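Local coordinates for GlcNAc-alpha-1,4-Gal-releasing endo-beta-galactosidase (PDB 1UPS), which binds a calcium ion and probably hydrolyses internal beta-galactosidic bonds of glycans, releasing the disaccharide GlcNAc-alpha-1,4-Gal, at residues Tyr130-Ala135 with Arg275-Val280. Sequence-based numbering, arbitrary orientation.
Sequences YFEIRA and RVWKPV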
ATOM      1  N   TYR A 130       5.182   9.844  -5.292  1.00 11.10           N
ATOM      2  CA  TYR A 130       3.750   9.572  -5.435  1.00 11.28           C
ATOM      3  C   TYR A 130       3.556   8.818  -6.754  1.00 11.09           C
ATOM      4  O   TYR A 130       3.802   9.366  -7.831  1.00 11.60           O
ATOM      5  CB  TYR A 130       2.942  10.902  -5.452  1.00 10.66           C
ATOM      6  CG  TYR A 130       1.444  10.669  -5.264  1.00 10.54           C
ATOM      7  CD1 TYR A 130       0.628  10.294  -6.335  1.00  9.71           C
ATOM      8  CD2 TYR A 130       0.862  10.766  -4.008  1.00 11.60           C
ATOM      9  CE1 TYR A 130      -0.753  10.044  -6.153  1.00 10.88           C
ATOM     10  CE2 TYR A 130      -0.500  10.515  -3.818  1.00 12.08           C
ATOM     11  CZ  TYR A 130      -1.303  10.165  -4.889  1.00 12.02           C
ATOM     12  OH  TYR A 130      -2.650   9.933  -4.664  1.00 12.37           O
ATOM     13  N   PHE A 131       3.167   7.546  -6.660  1.00 10.90           N
ATOM     14  CA  PHE A 131       3.099   6.645  -7.816  1.00 10.25           C
ATOM     15  C   PHE A 131       1.647   6.374  -8.151  1.00 10.24           C
ATOM     16  O   PHE A 131       0.871   6.120  -7.239  1.00 10.64           O
ATOM     17  CB  PHE A 131       3.743   5.313  -7.420  1.00 10.89           C
ATOM     18  CG  PHE A 131       5.218   5.419  -7.124  1.00  9.84           C
ATOM     19  CD1 PHE A 131       5.675   6.004  -5.941  1.00 10.11           C
ATOM     20  CD2 PHE A 131       6.152   4.952  -8.053  1.00 11.39           C
ATOM     21  CE1 PHE A 131       7.063   6.117  -5.688  1.00 11.81           C
ATOM     22  CE2 PHE A 131       7.524   5.054  -7.816  1.00 11.61           C
ATOM     23  CZ  PHE A 131       7.989   5.631  -6.635  1.00 10.30           C
ATOM     24  N   GLU A 132       1.270   6.413  -9.432  1.00  9.39           N
ATOM     25  CA  GLU A 132      -0.154   6.295  -9.755  1.00  9.51           C
ATOM     26  C   GLU A 132      -0.375   5.565 -11.064  1.00  9.81           C
ATOM     27  O   GLU A 132       0.368   5.793 -12.034  1.00 11.40           O
ATOM     28  CB  GLU A 132      -0.768   7.706  -9.830  1.00  9.76           C
ATOM     29  CG  GLU A 132      -2.259   7.766 -10.174  1.00  9.44           C
ATOM     30  CD  GLU A 132      -2.792   9.194 -10.092  1.00 10.51           C
ATOM     31  OE1 GLU A 132      -3.301   9.714 -11.126  1.00  9.93           O
ATOM     32  OE2 GLU A 132      -2.703   9.811  -8.998  1.00 11.29           O
ATOM     33  N   ILE A 133      -1.372   4.678 -11.098  1.00  9.41           N
ATOM     34  CA  ILE A 133      -1.872   4.167 -12.372  1.00  9.30           C
ATOM     35  C   ILE A 133      -3.377   4.382 -12.450  1.00  9.91           C
ATOM     36  O   ILE A 133      -4.057   4.559 -11.419  1.00 10.64           O
ATOM     37  CB  ILE A 133      -1.526   2.668 -12.600  1.00  9.24           C
ATOM     38  CG1 ILE A 133      -2.342   1.752 -11.647  1.00 10.07           C
ATOM     39  CG2 ILE A 133       0.021   2.460 -12.535  1.00  9.95           C
ATOM     40  CD1 ILE A 133      -2.194   0.192 -11.940  1.00 10.70           C
ATOM     41  N   ARG A 134      -3.892   4.368 -13.676  1.00 10.17           N
ATOM     42  CA  ARG A 134      -5.322   4.343 -13.886  1.00 10.10           C
ATOM     43  C   ARG A 134      -5.563   3.082 -14.695  1.00 10.73           C
ATOM     44  O   ARG A 134      -4.936   2.885 -15.732  1.00 11.15           O
ATOM     45  CB  ARG A 134      -5.770   5.596 -14.652  1.00 10.21           C
ATOM     46  CG  ARG A 134      -7.258   5.638 -14.964  1.00 10.84           C
ATOM     47  CD  ARG A 134      -7.703   7.053 -15.407  1.00  9.78           C
ATOM     48  NE  ARG A 134      -9.138   7.163 -15.662  1.00 12.60           N
ATOM     49  CZ  ARG A 134      -9.716   6.976 -16.851  1.00 15.32           C
ATOM     50  NH1 ARG A 134      -8.985   6.635 -17.902  1.00 14.39           N
ATOM     51  NH2 ARG A 134     -11.039   7.133 -16.997  1.00 13.22           N
ATOM     52  N   ALA A 135      -6.417   2.193 -14.193  1.00 10.45           N
ATOM     53  CA  ALA A 135      -6.497   0.854 -14.764  1.00 10.33           C
ATOM     54  C   ALA A 135      -7.901   0.288 -14.668  1.00 10.68           C
ATOM     55  O   ALA A 135      -8.654   0.654 -13.770  1.00 10.95           O
ATOM     56  CB  ALA A 135      -5.479  -0.104 -14.024  1.00 10.55           C
ATOM     57  N   ARG A 275       2.181   7.260 -13.744  1.00 11.94           N
ATOM     58  CA  ARG A 275       2.852   8.529 -13.488  1.00 11.35           C
ATOM     59  C   ARG A 275       3.504   8.473 -12.119  1.00 11.48           C
ATOM     60  O   ARG A 275       2.964   7.869 -11.180  1.00 12.04           O
ATOM     61  CB  ARG A 275       1.841   9.690 -13.539  1.00 11.50           C
ATOM     62  CG  ARG A 275       1.217   9.897 -14.930  1.00 11.28           C
ATOM     63  CD  ARG A 275       0.182  11.024 -14.997  1.00 12.26           C
ATOM     64  NE  ARG A 275      -0.588  10.964 -16.238  1.00 12.78           N
ATOM     65  CZ  ARG A 275      -1.832  11.422 -16.375  1.00 13.42           C
ATOM     66  NH1 ARG A 275      -2.458  12.009 -15.351  1.00 12.88           N
ATOM     67  NH2 ARG A 275      -2.452  11.314 -17.552  1.00 10.59           N
ATOM     68  N   VAL A 276       4.668   9.101 -12.007  1.00 10.84           N
ATOM     69  CA  VAL A 276       5.326   9.247 -10.710  1.00 10.97           C
ATOM     70  C   VAL A 276       5.731  10.699 -10.509  1.00 11.78           C
ATOM     71  O   VAL A 276       6.403  11.292 -11.370  1.00 11.30           O
ATOM     72  CB  VAL A 276       6.594   8.373 -10.597  1.00 11.00           C
ATOM     73  CG1 VAL A 276       7.146   8.431  -9.179  1.00  9.83           C
ATOM     74  CG2 VAL A 276       6.296   6.893 -11.003  1.00 10.05           C
ATOM     75  N   TRP A 277       5.322  11.268  -9.376  1.00 12.12           N
ATOM     76  CA  TRP A 277       5.664  12.645  -9.052  1.00 12.94           C
ATOM     77  C   TRP A 277       6.565  12.701  -7.818  1.00 13.23           C
ATOM     78  O   TRP A 277       6.552  11.795  -6.975  1.00 13.58           O
ATOM     79  CB  TRP A 277       4.400  13.448  -8.742  1.00 13.09           C
ATOM     80  CG  TRP A 277       3.415  13.672  -9.854  1.00 13.99           C
ATOM     81  CD1 TRP A 277       3.353  14.764 -10.692  1.00 14.34           C
ATOM     82  CD2 TRP A 277       2.271  12.871 -10.160  1.00 14.14           C
ATOM     83  NE1 TRP A 277       2.262  14.663 -11.522  1.00 14.16           N
ATOM     84  CE2 TRP A 277       1.582  13.506 -11.224  1.00 13.88           C
ATOM     85  CE3 TRP A 277       1.762  11.664  -9.658  1.00 12.27           C
ATOM     86  CZ2 TRP A 277       0.410  12.972 -11.794  1.00 14.59           C
ATOM     87  CZ3 TRP A 277       0.606  11.128 -10.230  1.00 14.18           C
ATOM     88  CH2 TRP A 277      -0.066  11.792 -11.281  1.00 14.28           C
ATOM     89  N   LYS A 278       7.353  13.772  -7.718  1.00 13.10           N
ATOM     90  CA  LYS A 278       8.218  13.996  -6.559  1.00 13.43           C
ATOM     91  C   LYS A 278       7.792  15.316  -5.920  1.00 14.34           C
ATOM     92  O   LYS A 278       7.476  16.261  -6.640  1.00 13.38           O
ATOM     93  CB  LYS A 278       9.682  14.098  -6.984  1.00 13.93           C
ATOM     94  CG  LYS A 278      10.248  12.811  -7.618  1.00 14.05           C
ATOM     95  CD  LYS A 278      10.714  11.830  -6.555  1.00 14.79           C
ATOM     96  CE  LYS A 278      11.462  10.635  -7.186  1.00 15.36           C
ATOM     97  NZ  LYS A 278      12.189   9.867  -6.127  1.00 14.55           N
ATOM     98  N   PRO A 279       7.763  15.384  -4.595  1.00 15.31           N
ATOM     99  CA  PRO A 279       7.350  16.615  -3.915  1.00 16.29           C
ATOM    100  C   PRO A 279       8.359  17.736  -4.186  1.00 17.35           C
ATOM    101  O   PRO A 279       9.574  17.496  -4.159  1.00 17.04           O
ATOM    102  CB  PRO A 279       7.329  16.202  -2.437  1.00 16.93           C
ATOM    103  CG  PRO A 279       8.284  15.087  -2.347  1.00 16.11           C
ATOM    104  CD  PRO A 279       8.089  14.310  -3.635  1.00 15.71           C
ATOM    105  N   VAL A 280       7.879  18.943  -4.468  1.00 18.50           N
ATOM    106  CA  VAL A 280       8.820  20.034  -4.745  1.00 20.43           C
ATOM    107  C   VAL A 280       9.763  20.293  -3.562  1.00 21.98           C
ATOM    108  O   VAL A 280      10.953  20.583  -3.762  1.00 22.31           O
ATOM    109  CB  VAL A 280       8.116  21.337  -5.188  1.00 20.64           C
ATOM    110  CG1 VAL A 280       7.422  21.139  -6.530  1.00 20.12           C
ATOM    111  CG2 VAL A 280       7.132  21.820  -4.126  1.00 21.96           C
TER
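Tyr130 O accepts the N-H of Trp277, with Trp277 N 2.9 Å from Tyr130 O, and Val276 CA lies 3.3 Å from Tyr130 O in a weaker CA-H...O contact. Tyr130 N bonds back to Trp277 O. Glu132 and Arg275 form the next hydrogen-bonded pair, Glu132 N bonding to Arg275 O at 2.8 Å and Arg275 N to Glu132 O at 2.9 Å. Between them sits the non-hydrogen-bonded pair Phe131 and Val276. There Val276 CG1 lies over one face of the Phe131 ring, 3.7 Å from its centroid, a CH-pi contact, while Val276 CG2, on the same side of the ring, packs 3.5 Å from Phe131 CD2. These antiparallel strands belong to one sheet of the beta-sandwich found in family 16 glycosyl hydrolases; Phe131 faces the second sheet, against Trp148 and Met150. On the side of Tyr130 and Glu132, Trp277 CG is anti to its carbonyl carbon (chi1 -66°), and the six-membered end of the indole swings across to the other strand. Trp277 CE3 touches Tyr130 CD1 at 3.8 Å, and Glu132 CB meets Trp277 CZ3 at 3.7 Å, near the plane of the indole. Trp277 NE1 bonds to Ile25 O. Glu132 OE1 is held by Tyr273 and Asn23, and Arg275 NE forms a salt bridge with the calcium ligand Glu37.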